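Local coordinates for protein putative acetyltransferase (Nocardia farcinica, PDB 3D9W) that probably transfers the acetyl group of acetyl-CoA to the amino nitrogen of arylamines, as an arylamine N-acetyltransferase, at residues L114-H119 and N207-T212; R145-R150 and F156-W161; E166-E171 and V178-G183. All blocks are in the same frame, centred on the assembly; numbering follows the deposited sequence.

Overall arrangement
The three contacts illustrate how one antiparallel sheet can be secured in different ways. All reach the eight-stranded sheet, and all are only partly buried. Interaction 1 sets a helix, 200-212, against the chain entering strand 117-125, by packing without hydrogen bonds between the segments. Interaction 2 brings together the two outermost strands through packing of L158 on backbone and side chain. Interaction 3 is a true strand pairing with backbone hydrogen bonds, with charged and polar side chains of E166, R168 and H180 on one face. Interactions 2 and 3 touch through Y147 and L179, their strands 155-158 and 161-169 being neighbours in the sheet; interaction 1 stands apart, its centre about 25 Å from that of interaction 2 and about 19 Å from that of interaction 3.

Interaction 1: L114-H119 and N207-T212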
ATOM      1  N   LEU A 114      -3.374  15.725 -13.554  1.00 31.45           N
ATOM      2  CA  LEU A 114      -2.484  15.692 -12.415  1.00 30.17           C
ATOM      3  C   LEU A 114      -3.298  15.284 -11.193  1.00 29.71           C
ATOM      4  O   LEU A 114      -4.143  16.045 -10.714  1.00 30.23           O
ATOM      5  CB  LEU A 114      -1.864  17.076 -12.212  1.00 29.22           C
ATOM      6  CG  LEU A 114      -0.673  17.187 -11.268  1.00 28.40           C
ATOM      7  CD1 LEU A 114       0.460  16.321 -11.768  1.00 28.60           C
ATOM      8  CD2 LEU A 114      -0.237  18.634 -11.198  1.00 30.27           C
ATOM      9  N   ARG A 115      -3.062  14.075 -10.697  1.00 29.63           N
ATOM     10  CA  ARG A 115      -3.789  13.605  -9.535  1.00 29.11           C
ATOM     11  C   ARG A 115      -3.076  14.024  -8.262  1.00 28.04           C
ATOM     12  O   ARG A 115      -1.916  14.416  -8.284  1.00 28.69           O
ATOM     13  CB  ARG A 115      -3.938  12.087  -9.583  1.00 32.12           C
ATOM     14  CG  ARG A 115      -4.681  11.565 -10.812  1.00 36.16           C
ATOM     15  CD  ARG A 115      -5.496  10.339 -10.426  1.00 40.34           C
ATOM     16  NE  ARG A 115      -5.274   9.199 -11.316  1.00 44.75           N
ATOM     17  CZ  ARG A 115      -5.890   8.017 -11.197  1.00 46.64           C
ATOM     18  NH1 ARG A 115      -6.778   7.806 -10.224  1.00 46.09           N
ATOM     19  NH2 ARG A 115      -5.616   7.034 -12.051  1.00 48.06           N
ATOM     20  N   PRO A 116      -3.768  13.949  -7.130  1.00 26.07           N
ATOM     21  CA  PRO A 116      -3.193  14.325  -5.839  1.00 25.52           C
ATOM     22  C   PRO A 116      -1.977  13.499  -5.445  1.00 26.03           C
ATOM     23  O   PRO A 116      -1.881  12.326  -5.795  1.00 26.22           O
ATOM     24  CB  PRO A 116      -4.345  14.089  -4.875  1.00 25.47           C
ATOM     25  CG  PRO A 116      -5.538  14.285  -5.715  1.00 24.84           C
ATOM     26  CD  PRO A 116      -5.184  13.587  -6.979  1.00 25.70           C
ATOM     27  N   ALA A 117      -1.051  14.111  -4.715  1.00 25.94           N
ATOM     28  CA  ALA A 117       0.121  13.385  -4.235  1.00 25.80           C
ATOM     29  C   ALA A 117      -0.312  12.848  -2.870  1.00 25.07           C
ATOM     30  O   ALA A 117      -0.091  13.484  -1.835  1.00 26.46           O
ATOM     31  CB  ALA A 117       1.320  14.315  -4.092  1.00 24.76           C
ATOM     32  N   THR A 118      -0.944  11.677  -2.880  1.00 22.42           N
ATOM     33  CA  THR A 118      -1.445  11.077  -1.656  1.00 20.89           C
ATOM     34  C   THR A 118      -1.119   9.596  -1.529  1.00 21.15           C
ATOM     35  O   THR A 118      -1.836   8.843  -0.865  1.00 21.13           O
ATOM     36  CB  THR A 118      -2.965  11.269  -1.569  1.00 20.77           C
ATOM     37  OG1 THR A 118      -3.603  10.526  -2.610  1.00 18.90           O
ATOM     38  CG2 THR A 118      -3.323  12.740  -1.736  1.00 19.05           C
ATOM     39  N   HIS A 119      -0.032   9.174  -2.167  1.00 20.69           N
ATOM     40  CA  HIS A 119       0.369   7.775  -2.101  1.00 20.41           C
ATOM     41  C   HIS A 119       1.695   7.582  -1.356  1.00 21.68           C
ATOM     42  O   HIS A 119       2.774   7.831  -1.898  1.00 22.20           O
ATOM     43  CB  HIS A 119       0.482   7.182  -3.498  1.00 17.10           C
ATOM     44  CG  HIS A 119       0.888   5.751  -3.485  1.00 17.62           C
ATOM     45  ND1 HIS A 119       0.126   4.775  -2.879  1.00 17.06           N
ATOM     46  CD2 HIS A 119       2.016   5.141  -3.915  1.00 18.19           C
ATOM     47  CE1 HIS A 119       0.772   3.624  -2.933  1.00 18.63           C
ATOM     48  NE2 HIS A 119       1.921   3.820  -3.556  1.00 19.02           N
ATOM     49  N   ASN A 207      -3.822  11.685   4.287  1.00 23.92           N
ATOM     50  CA  ASN A 207      -4.796  10.729   4.761  1.00 24.43           C
ATOM     51  C   ASN A 207      -6.152  11.360   5.041  1.00 25.63           C
ATOM     52  O   ASN A 207      -7.181  10.727   4.811  1.00 27.73           O
ATOM     53  CB  ASN A 207      -4.303  10.029   6.015  1.00 23.18           C
ATOM     54  CG  ASN A 207      -5.216   8.904   6.432  1.00 22.07           C
ATOM     55  OD1 ASN A 207      -5.432   7.959   5.673  1.00 20.39           O
ATOM     56  ND2 ASN A 207      -5.765   9.000   7.635  1.00 20.23           N
ATOM     57  N   HIS A 208      -6.160  12.593   5.540  1.00 26.17           N
ATOM     58  CA  HIS A 208      -7.420  13.271   5.823  1.00 26.66           C
ATOM     59  C   HIS A 208      -8.167  13.580   4.529  1.00 27.29           C
ATOM     60  O   HIS A 208      -9.385  13.698   4.521  1.00 27.07           O
ATOM     61  CB  HIS A 208      -7.195  14.581   6.570  1.00 27.99           C
ATOM     62  CG  HIS A 208      -8.452  15.365   6.771  1.00 29.56           C
ATOM     63  ND1 HIS A 208      -9.408  15.010   7.699  1.00 31.19           N
ATOM     64  CD2 HIS A 208      -8.949  16.434   6.108  1.00 30.09           C
ATOM     65  CE1 HIS A 208     -10.441  15.827   7.600  1.00 30.87           C
ATOM     66  NE2 HIS A 208     -10.189  16.699   6.641  1.00 31.82           N
ATOM     67  N   PHE A 209      -7.423  13.724   3.440  1.00 27.12           N
ATOM     68  CA  PHE A 209      -8.014  14.007   2.143  1.00 26.67           C
ATOM     69  C   PHE A 209      -8.570  12.726   1.531  1.00 27.14           C
ATOM     70  O   PHE A 209      -9.755  12.637   1.217  1.00 28.84           O
ATOM     71  CB  PHE A 209      -6.958  14.619   1.205  1.00 25.94           C
ATOM     72  CG  PHE A 209      -7.452  14.847  -0.194  1.00 25.43           C
ATOM     73  CD1 PHE A 209      -7.389  13.831  -1.147  1.00 26.46           C
ATOM     74  CD2 PHE A 209      -8.038  16.059  -0.545  1.00 25.43           C
ATOM     75  CE1 PHE A 209      -7.914  14.017  -2.435  1.00 28.11           C
ATOM     76  CE2 PHE A 209      -8.566  16.260  -1.827  1.00 27.11           C
ATOM     77  CZ  PHE A 209      -8.507  15.237  -2.777  1.00 27.62           C
ATOM     78  N   VAL A 210      -7.702  11.740   1.357  1.00 26.97           N
ATOM     79  CA  VAL A 210      -8.088  10.463   0.774  1.00 27.14           C
ATOM     80  C   VAL A 210      -9.307   9.844   1.429  1.00 27.16           C
ATOM     81  O   VAL A 210     -10.178   9.290   0.751  1.00 25.45           O
ATOM     82  CB  VAL A 210      -6.939   9.441   0.880  1.00 27.22           C
ATOM     83  CG1 VAL A 210      -7.483   8.034   0.746  1.00 27.76           C
ATOM     84  CG2 VAL A 210      -5.909   9.703  -0.200  1.00 28.20           C
ATOM     85  N   SER A 211      -9.359   9.947   2.751  1.00 28.49           N
ATOM     86  CA  SER A 211     -10.438   9.346   3.520  1.00 30.33           C
ATOM     87  C   SER A 211     -11.689  10.184   3.756  1.00 32.06           C
ATOM     88  O   SER A 211     -12.787   9.634   3.868  1.00 33.59           O
ATOM     89  CB  SER A 211      -9.901   8.894   4.872  1.00 29.22           C
ATOM     90  OG  SER A 211      -9.489  10.020   5.623  1.00 27.24           O
ATOM     91  N   THR A 212     -11.552  11.503   3.827  1.00 32.76           N
ATOM     92  CA  THR A 212     -12.726  12.315   4.103  1.00 32.39           C
ATOM     93  C   THR A 212     -13.135  13.302   3.037  1.00 33.71           C
ATOM     94  O   THR A 212     -14.011  14.123   3.276  1.00 34.22           O
ATOM     95  CB  THR A 212     -12.565  13.086   5.423  1.00 31.11           C
ATOM     96  OG1 THR A 212     -11.641  14.159   5.242  1.00 30.69           O
ATOM     97  CG2 THR A 212     -12.052  12.170   6.511  1.00 30.83           C
TER
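T118, where the chain enters strand 117-125, and V210, in the last turn of helix 200-212, bring their CA atoms to 7.1 Å, while an inverse gamma turn centred on A117 bends the backbone just before. The threonine meets the helix through its branches. T118 OG1 lies 3.4 Å from V210 CG2, with T118 CB close to the same methyl; this is a packing contact, since V210 has nothing there to bond with. The other branch, T118 CG2, points to the ring of F209, 4.3 Å from its CD1. F209 CG stands anti to the backbone N (chi1 176°), which swings the ring out to P116, and P116 CG approaches F209 CE1 at 4.1 Å with the two side chains crossing at about a right angle.

This packing sits one residue from what is consistent with the Cys-His-Asp triad of arylamine N-acetyltransferases: H119 turns away from the helix, touches C82 and bonds through NE2 to D136. T118 and H119 both face G105 in a classic beta bulge of the sheet. Y83, next to C82 on helix 82-95, touches T118, N207 and V210 and so bridges the two segments. Within helix 200-212, N207 O accepts from both S211 N, at 3.1 Å, and S211 OG, whereas the N207 side-chain amide is hydrogen-bonded to Y81 OH and V62 O.

Interaction 2: R145-R150 and F156-W161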
ATOM      1  N   ARG A 145       8.869  -6.840  -3.187  1.00 21.52           N
ATOM      2  CA  ARG A 145      10.305  -6.698  -2.908  1.00 21.48           C
ATOM      3  C   ARG A 145      10.584  -5.239  -3.182  1.00 20.10           C
ATOM      4  O   ARG A 145       9.966  -4.647  -4.062  1.00 20.43           O
ATOM      5  CB  ARG A 145      11.176  -7.539  -3.851  1.00 22.67           C
ATOM      6  CG  ARG A 145      10.824  -9.021  -3.897  1.00 24.93           C
ATOM      7  CD  ARG A 145      12.024  -9.889  -3.620  1.00 24.21           C
ATOM      8  NE  ARG A 145      12.151 -10.234  -2.207  1.00 23.55           N
ATOM      9  CZ  ARG A 145      11.798 -11.406  -1.683  1.00 23.37           C
ATOM     10  NH1 ARG A 145      11.287 -12.352  -2.458  1.00 22.50           N
ATOM     11  NH2 ARG A 145      11.985 -11.642  -0.387  1.00 22.12           N
ATOM     12  N   PRO A 146      11.507  -4.631  -2.432  1.00 19.25           N
ATOM     13  CA  PRO A 146      11.792  -3.221  -2.682  1.00 19.03           C
ATOM     14  C   PRO A 146      12.522  -3.045  -4.009  1.00 19.73           C
ATOM     15  O   PRO A 146      13.226  -3.943  -4.465  1.00 20.00           O
ATOM     16  CB  PRO A 146      12.658  -2.839  -1.494  1.00 20.08           C
ATOM     17  CG  PRO A 146      13.438  -4.098  -1.252  1.00 19.57           C
ATOM     18  CD  PRO A 146      12.384  -5.170  -1.380  1.00 19.30           C
ATOM     19  N   TYR A 147      12.331  -1.899  -4.645  1.00 20.02           N
ATOM     20  CA  TYR A 147      13.023  -1.632  -5.890  1.00 20.19           C
ATOM     21  C   TYR A 147      14.014  -0.499  -5.662  1.00 21.18           C
ATOM     22  O   TYR A 147      13.696   0.500  -5.023  1.00 19.97           O
ATOM     23  CB  TYR A 147      12.041  -1.287  -7.013  1.00 19.46           C
ATOM     24  CG  TYR A 147      11.114  -0.125  -6.761  1.00 18.66           C
ATOM     25  CD1 TYR A 147       9.895  -0.306  -6.116  1.00 17.85           C
ATOM     26  CD2 TYR A 147      11.421   1.146  -7.245  1.00 19.45           C
ATOM     27  CE1 TYR A 147       9.000   0.745  -5.970  1.00 17.68           C
ATOM     28  CE2 TYR A 147      10.539   2.202  -7.105  1.00 19.26           C
ATOM     29  CZ  TYR A 147       9.328   1.997  -6.470  1.00 19.22           C
ATOM     30  OH  TYR A 147       8.449   3.049  -6.353  1.00 19.32           O
ATOM     31  N   GLU A 148      15.227  -0.687  -6.166  1.00 22.85           N
ATOM     32  CA  GLU A 148      16.290   0.294  -6.007  1.00 25.27           C
ATOM     33  C   GLU A 148      15.924   1.646  -6.610  1.00 25.72           C
ATOM     34  O   GLU A 148      15.302   1.714  -7.675  1.00 28.19           O
ATOM     35  CB  GLU A 148      17.575  -0.246  -6.637  1.00 25.87           C
ATOM     36  CG  GLU A 148      18.712   0.753  -6.703  1.00 29.42           C
ATOM     37  CD  GLU A 148      20.067   0.082  -6.839  1.00 31.40           C
ATOM     38  OE1 GLU A 148      20.209  -0.811  -7.708  1.00 32.70           O
ATOM     39  OE2 GLU A 148      20.990   0.453  -6.077  1.00 32.07           O
ATOM     40  N   LEU A 149      16.308   2.724  -5.933  1.00 24.34           N
ATOM     41  CA  LEU A 149      15.995   4.062  -6.423  1.00 23.31           C
ATOM     42  C   LEU A 149      16.974   4.541  -7.494  1.00 22.83           C
ATOM     43  O   LEU A 149      17.688   5.514  -7.273  1.00 21.93           O
ATOM     44  CB  LEU A 149      15.990   5.074  -5.267  1.00 22.64           C
ATOM     45  CG  LEU A 149      15.135   6.347  -5.376  1.00 21.64           C
ATOM     46  CD1 LEU A 149      16.006   7.555  -5.140  1.00 21.09           C
ATOM     47  CD2 LEU A 149      14.446   6.436  -6.735  1.00 20.91           C
ATOM     48  N   ARG A 150      17.008   3.869  -8.645  1.00 21.97           N
ATOM     49  CA  ARG A 150      17.894   4.270  -9.742  1.00 22.97           C
ATOM     50  C   ARG A 150      17.236   4.000 -11.100  1.00 23.45           C
ATOM     51  O   ARG A 150      16.374   3.142 -11.218  1.00 23.47           O
ATOM     52  CB  ARG A 150      19.222   3.518  -9.678  1.00 22.13           C
ATOM     53  CG  ARG A 150      19.117   2.072 -10.109  1.00 22.66           C
ATOM     54  CD  ARG A 150      20.467   1.394 -10.089  1.00 23.62           C
ATOM     55  NE  ARG A 150      20.352  -0.038 -10.348  1.00 23.91           N
ATOM     56  CZ  ARG A 150      20.129  -0.573 -11.544  1.00 23.79           C
ATOM     57  NH1 ARG A 150      19.999   0.205 -12.611  1.00 23.06           N
ATOM     58  NH2 ARG A 150      20.030  -1.890 -11.670  1.00 21.68           N
ATOM     59  N   PHE A 156      12.366  -5.110 -15.591  1.00 28.26           N
ATOM     60  CA  PHE A 156      13.013  -5.949 -14.584  1.00 25.96           C
ATOM     61  C   PHE A 156      11.903  -6.647 -13.809  1.00 25.74           C
ATOM     62  O   PHE A 156      10.727  -6.314 -13.973  1.00 24.96           O
ATOM     63  CB  PHE A 156      13.914  -5.141 -13.643  1.00 25.01           C
ATOM     64  CG  PHE A 156      13.223  -4.024 -12.917  1.00 23.40           C
ATOM     65  CD1 PHE A 156      13.082  -2.770 -13.511  1.00 24.09           C
ATOM     66  CD2 PHE A 156      12.764  -4.203 -11.619  1.00 21.47           C
ATOM     67  CE1 PHE A 156      12.499  -1.714 -12.816  1.00 22.71           C
ATOM     68  CE2 PHE A 156      12.177  -3.151 -10.920  1.00 21.39           C
ATOM     69  CZ  PHE A 156      12.046  -1.906 -11.517  1.00 20.53           C
ATOM     70  N   THR A 157      12.250  -7.620 -12.974  1.00 24.82           N
ATOM     71  CA  THR A 157      11.209  -8.337 -12.240  1.00 23.74           C
ATOM     72  C   THR A 157      11.378  -8.406 -10.731  1.00 23.62           C
ATOM     73  O   THR A 157      12.435  -8.778 -10.235  1.00 25.76           O
ATOM     74  CB  THR A 157      11.071  -9.785 -12.751  1.00 22.63           C
ATOM     75  OG1 THR A 157      12.340 -10.442 -12.660  1.00 23.07           O
ATOM     76  CG2 THR A 157      10.599  -9.800 -14.175  1.00 18.15           C
ATOM     77  N   LEU A 158      10.322  -8.038 -10.012  1.00 23.68           N
ATOM     78  CA  LEU A 158      10.284  -8.102  -8.555  1.00 23.05           C
ATOM     79  C   LEU A 158       9.344  -9.280  -8.356  1.00 22.54           C
ATOM     80  O   LEU A 158       8.129  -9.146  -8.495  1.00 22.88           O
ATOM     81  CB  LEU A 158       9.694  -6.813  -7.975  1.00 22.55           C
ATOM     82  CG  LEU A 158      10.583  -5.588  -8.216  1.00 22.18           C
ATOM     83  CD1 LEU A 158       9.876  -4.354  -7.700  1.00 20.90           C
ATOM     84  CD2 LEU A 158      11.939  -5.763  -7.531  1.00 20.16           C
ATOM     85  N   GLY A 159       9.915 -10.437  -8.049  1.00 21.78           N
ATOM     86  CA  GLY A 159       9.102 -11.622  -7.941  1.00 22.77           C
ATOM     87  C   GLY A 159       8.842 -11.945  -9.406  1.00 24.37           C
ATOM     88  O   GLY A 159       9.775 -11.908 -10.218  1.00 24.81           O
ATOM     89  N   ASP A 160       7.593 -12.233  -9.768  1.00 25.28           N
ATOM     90  CA  ASP A 160       7.266 -12.536 -11.160  1.00 25.37           C
ATOM     91  C   ASP A 160       6.515 -11.406 -11.830  1.00 26.25           C
ATOM     92  O   ASP A 160       5.974 -11.577 -12.930  1.00 26.48           O
ATOM     93  CB  ASP A 160       6.419 -13.794 -11.267  1.00 25.51           C
ATOM     94  CG  ASP A 160       7.206 -15.033 -10.993  1.00 26.12           C
ATOM     95  OD1 ASP A 160       8.350 -15.126 -11.481  1.00 25.15           O
ATOM     96  OD2 ASP A 160       6.676 -15.916 -10.295  1.00 28.10           O
ATOM     97  N   TRP A 161       6.486 -10.254 -11.167  1.00 25.66           N
ATOM     98  CA  TRP A 161       5.798  -9.093 -11.704  1.00 25.28           C
ATOM     99  C   TRP A 161       6.826  -8.218 -12.402  1.00 25.19           C
ATOM    100  O   TRP A 161       7.907  -7.999 -11.872  1.00 25.34           O
ATOM    101  CB  TRP A 161       5.099  -8.357 -10.564  1.00 25.49           C
ATOM    102  CG  TRP A 161       4.236  -9.289  -9.752  1.00 24.79           C
ATOM    103  CD1 TRP A 161       4.655 -10.173  -8.792  1.00 24.77           C
ATOM    104  CD2 TRP A 161       2.828  -9.508  -9.910  1.00 23.40           C
ATOM    105  NE1 TRP A 161       3.594 -10.930  -8.352  1.00 24.00           N
ATOM    106  CE2 TRP A 161       2.462 -10.543  -9.023  1.00 23.71           C
ATOM    107  CE3 TRP A 161       1.843  -8.932 -10.718  1.00 21.99           C
ATOM    108  CZ2 TRP A 161       1.150 -11.017  -8.924  1.00 23.47           C
ATOM    109  CZ3 TRP A 161       0.541  -9.404 -10.619  1.00 22.69           C
ATOM    110  CH2 TRP A 161       0.207 -10.438  -9.727  1.00 21.76           C
TER
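R150 NE donates to E148 OE1 at 2.8 Å, a salt bridge within one segment that flanks the place where Y147, next along the strand, packs on F156 and L158. The carboxylate oxygen lies close to the guanidinium plane, but the arginine meets it from above the carboxylate plane, 58° out of it. No hydrogen bond crosses between the segments; the contact is van der Waals packing, and L158 carries most of it. With CG beside the backbone N (chi1 -66°), the leucine lies with its two methyls against segment 145-150: L158 CD1 sits 3.7 Å from R145 O and 3.8 Å from Y147 CB, and L158 CD2 is 3.8 Å from P146 O. R145 CB also lies against L158, after which the arginine chain bends away to helix 35-48, where it touches Y43 and makes a weak hydrogen bond to R39 O. F156 adds a looser touch, its CE2 4.3 Å from Y147 CB.

Strands 147-148 and 155-158 are the two outermost strands of the eight-stranded sheet, and here the L158 side chain packs on Y147 and on the backbone leading into strand 147-148. Such an approach of the sheet's two margins is consistent with the beta-barrel domain of arylamine N-acetyltransferases. Y147 enters the contact with its CB, but the end of its side chain leads away, touching L165 and bonding through OH to that of Y191. Past L158 the chain reverses in a type II' beta turn, with G159 at positive phi (76°) in its second position. Across the turn L158 N donates to W161 O at 3.0 Å, and the return bond from W161 N is weak.

Interaction 3: E166-E171 and V178-G183; sequences ERRTGE and VLHQFG
Two backbone hydrogen bonds tie E166 to V178, making them an antiparallel hydrogen-bonded pair. E166 N donates to V178 O at 2.9 Å, and the return bond from V178 N to E166 O has the same length and is somewhat straighter, at 157°. The ladder continues to either side, through R168 with L176 and H180 with R164.

On one face of the pair a salt bridge forms within strand 161-169: R168 grips E166 side-on, its NE and NH2 each 3.0 Å from E166 OE2. The oxygen lies almost in the guanidinium plane; NE meets the anti lone pair of E166 OE2, while NH2 comes nearly in line with the C-O bond. Strands 161-169 and 175-183 form a beta hairpin within the eight-stranded sheet, and E166, R168, V178 and H180 share this face of it, whereas L179 turns to the other, where it meets Y191 and Y147.

A methyl also packs on the charged group: V178 CG2 lies over one face of the R168 guanidinium, offset toward its rim, 3.8 Å from R168 NE. The R168 chain, extended from CG to NE, runs its guanidinium across the valine.

H180 approaches without a hydrogen bond. Its ring edge faces the carboxylate, H180 NE2 lying 3.8 Å from E166 OE2, with the two planes 59° apart. The carboxylate could favour a protonated imidazole, an effect that nearby R168, with NH2 4.4 Å from H180 NE2, would probably oppose.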
ATOM      1  N   GLU A 166      11.611   4.744 -14.136  1.00 25.62           N
ATOM      2  CA  GLU A 166      12.040   5.787 -15.043  1.00 26.59           C
ATOM      3  C   GLU A 166      12.318   7.089 -14.307  1.00 26.88           C
ATOM      4  O   GLU A 166      11.581   7.446 -13.389  1.00 26.52           O
ATOM      5  CB  GLU A 166      10.940   5.976 -16.068  1.00 28.48           C
ATOM      6  CG  GLU A 166      11.212   6.944 -17.172  1.00 30.44           C
ATOM      7  CD  GLU A 166      10.415   6.561 -18.401  1.00 33.22           C
ATOM      8  OE1 GLU A 166      10.722   5.480 -18.967  1.00 34.18           O
ATOM      9  OE2 GLU A 166       9.485   7.315 -18.785  1.00 32.72           O
ATOM     10  N   ARG A 167      13.389   7.783 -14.693  1.00 27.08           N
ATOM     11  CA  ARG A 167      13.730   9.062 -14.072  1.00 27.90           C
ATOM     12  C   ARG A 167      13.561  10.193 -15.078  1.00 28.34           C
ATOM     13  O   ARG A 167      14.294  10.285 -16.057  1.00 28.19           O
ATOM     14  CB  ARG A 167      15.169   9.083 -13.538  1.00 28.27           C
ATOM     15  CG  ARG A 167      15.343  10.102 -12.395  1.00 30.25           C
ATOM     16  CD  ARG A 167      16.391  11.184 -12.648  1.00 31.09           C
ATOM     17  NE  ARG A 167      17.756  10.692 -12.476  1.00 33.37           N
ATOM     18  CZ  ARG A 167      18.578  10.396 -13.483  1.00 34.14           C
ATOM     19  NH1 ARG A 167      18.174  10.550 -14.742  1.00 33.72           N
ATOM     20  NH2 ARG A 167      19.798   9.934 -13.231  1.00 33.06           N
ATOM     21  N   ARG A 168      12.582  11.051 -14.834  1.00 29.21           N
ATOM     22  CA  ARG A 168      12.321  12.168 -15.717  1.00 29.59           C
ATOM     23  C   ARG A 168      12.629  13.464 -14.989  1.00 29.26           C
ATOM     24  O   ARG A 168      13.129  13.456 -13.858  1.00 30.11           O
ATOM     25  CB  ARG A 168      10.850  12.177 -16.143  1.00 32.39           C
ATOM     26  CG  ARG A 168      10.420  11.016 -17.010  1.00 36.71           C
ATOM     27  CD  ARG A 168       8.966  11.200 -17.453  1.00 40.18           C
ATOM     28  NE  ARG A 168       8.442   9.984 -18.073  1.00 45.61           N
ATOM     29  CZ  ARG A 168       7.166   9.781 -18.412  1.00 47.60           C
ATOM     30  NH1 ARG A 168       6.248  10.728 -18.197  1.00 48.41           N
ATOM     31  NH2 ARG A 168       6.800   8.610 -18.948  1.00 47.06           N
ATOM     32  N   THR A 169      12.320  14.575 -15.650  1.00 27.77           N
ATOM     33  CA  THR A 169      12.520  15.891 -15.076  1.00 26.77           C
ATOM     34  C   THR A 169      11.179  16.617 -15.102  1.00 27.82           C
ATOM     35  O   THR A 169      10.521  16.692 -16.144  1.00 26.99           O
ATOM     36  CB  THR A 169      13.520  16.716 -15.886  1.00 26.02           C
ATOM     37  OG1 THR A 169      14.330  15.839 -16.671  1.00 26.57           O
ATOM     38  CG2 THR A 169      14.415  17.519 -14.959  1.00 24.97           C
ATOM     39  N   GLY A 170      10.776  17.141 -13.947  1.00 27.90           N
ATOM     40  CA  GLY A 170       9.525  17.869 -13.851  1.00 26.84           C
ATOM     41  C   GLY A 170       9.808  19.353 -13.874  1.00 26.70           C
ATOM     42  O   GLY A 170      10.865  19.776 -14.334  1.00 28.27           O
ATOM     43  N   GLU A 171       8.878  20.156 -13.381  1.00 25.94           N
ATOM     44  CA  GLU A 171       9.087  21.590 -13.368  1.00 25.33           C
ATOM     45  C   GLU A 171      10.308  21.922 -12.505  1.00 24.45           C
ATOM     46  O   GLU A 171      10.595  21.233 -11.524  1.00 24.85           O
ATOM     47  CB  GLU A 171       7.825  22.284 -12.834  1.00 26.77           C
ATOM     48  CG  GLU A 171       7.869  23.815 -12.807  1.00 29.54           C
ATOM     49  CD  GLU A 171       6.487  24.455 -12.603  1.00 31.45           C
ATOM     50  OE1 GLU A 171       5.675  23.910 -11.816  1.00 33.25           O
ATOM     51  OE2 GLU A 171       6.221  25.515 -13.220  1.00 31.95           O
ATOM     52  N   VAL A 178       8.924   7.603 -12.359  1.00 22.44           N
ATOM     53  CA  VAL A 178       7.739   6.925 -12.857  1.00 21.27           C
ATOM     54  C   VAL A 178       7.948   5.417 -12.820  1.00 22.03           C
ATOM     55  O   VAL A 178       8.828   4.885 -13.497  1.00 23.59           O
ATOM     56  CB  VAL A 178       7.432   7.319 -14.312  1.00 21.14           C
ATOM     57  CG1 VAL A 178       6.000   6.954 -14.654  1.00 19.78           C
ATOM     58  CG2 VAL A 178       7.684   8.798 -14.525  1.00 20.65           C
ATOM     59  N   LEU A 179       7.146   4.730 -12.017  1.00 21.25           N
ATOM     60  CA  LEU A 179       7.234   3.282 -11.933  1.00 19.66           C
ATOM     61  C   LEU A 179       6.215   2.719 -12.917  1.00 19.54           C
ATOM     62  O   LEU A 179       5.061   3.140 -12.921  1.00 19.44           O
ATOM     63  CB  LEU A 179       6.899   2.813 -10.522  1.00 19.30           C
ATOM     64  CG  LEU A 179       7.113   1.318 -10.312  1.00 19.12           C
ATOM     65  CD1 LEU A 179       8.605   1.044 -10.247  1.00 18.53           C
ATOM     66  CD2 LEU A 179       6.427   0.866  -9.036  1.00 20.19           C
ATOM     67  N   HIS A 180       6.641   1.777 -13.754  1.00 19.40           N
ATOM     68  CA  HIS A 180       5.752   1.170 -14.745  1.00 20.21           C
ATOM     69  C   HIS A 180       5.474  -0.285 -14.396  1.00 20.33           C
ATOM     70  O   HIS A 180       6.390  -1.031 -14.116  1.00 21.77           O
ATOM     71  CB  HIS A 180       6.392   1.216 -16.136  1.00 22.79           C
ATOM     72  CG  HIS A 180       6.564   2.597 -16.689  1.00 23.41           C
ATOM     73  ND1 HIS A 180       5.577   3.241 -17.402  1.00 25.24           N
ATOM     74  CD2 HIS A 180       7.618   3.446 -16.652  1.00 23.15           C
ATOM     75  CE1 HIS A 180       6.017   4.427 -17.785  1.00 24.17           C
ATOM     76  NE2 HIS A 180       7.253   4.577 -17.343  1.00 23.84           N
ATOM     77  N   GLN A 181       4.212  -0.695 -14.425  1.00 21.04           N
ATOM     78  CA  GLN A 181       3.872  -2.077 -14.116  1.00 20.87           C
ATOM     79  C   GLN A 181       3.183  -2.693 -15.317  1.00 21.58           C
ATOM     80  O   GLN A 181       2.531  -1.984 -16.072  1.00 22.03           O
ATOM     81  CB  GLN A 181       2.921  -2.142 -12.924  1.00 20.20           C
ATOM     82  CG  GLN A 181       1.594  -1.462 -13.186  1.00 20.92           C
ATOM     83  CD  GLN A 181       0.531  -1.828 -12.174  1.00 20.64           C
ATOM     84  OE1 GLN A 181       0.759  -1.765 -10.971  1.00 20.17           O
ATOM     85  NE2 GLN A 181      -0.644  -2.205 -12.660  1.00 21.32           N
ATOM     86  N   PHE A 182       3.335  -4.005 -15.493  1.00 23.51           N
ATOM     87  CA  PHE A 182       2.695  -4.725 -16.596  1.00 24.27           C
ATOM     88  C   PHE A 182       1.448  -5.398 -16.038  1.00 25.63           C
ATOM     89  O   PHE A 182       1.515  -6.078 -15.017  1.00 26.29           O
ATOM     90  CB  PHE A 182       3.627  -5.788 -17.175  1.00 23.41           C
ATOM     91  CG  PHE A 182       3.121  -6.394 -18.449  1.00 23.77           C
ATOM     92  CD1 PHE A 182       3.186  -5.684 -19.649  1.00 23.15           C
ATOM     93  CD2 PHE A 182       2.523  -7.650 -18.445  1.00 24.45           C
ATOM     94  CE1 PHE A 182       2.653  -6.217 -20.824  1.00 23.53           C
ATOM     95  CE2 PHE A 182       1.985  -8.198 -19.620  1.00 24.82           C
ATOM     96  CZ  PHE A 182       2.050  -7.477 -20.811  1.00 24.07           C
ATOM     97  N   GLY A 183       0.309  -5.210 -16.701  1.00 26.98           N
ATOM     98  CA  GLY A 183      -0.928  -5.793 -16.213  1.00 27.55           C
ATOM     99  C   GLY A 183      -2.058  -5.950 -17.217  1.00 28.59           C
ATOM    100  O   GLY A 183      -1.848  -5.886 -18.425  1.00 28.77           O
TER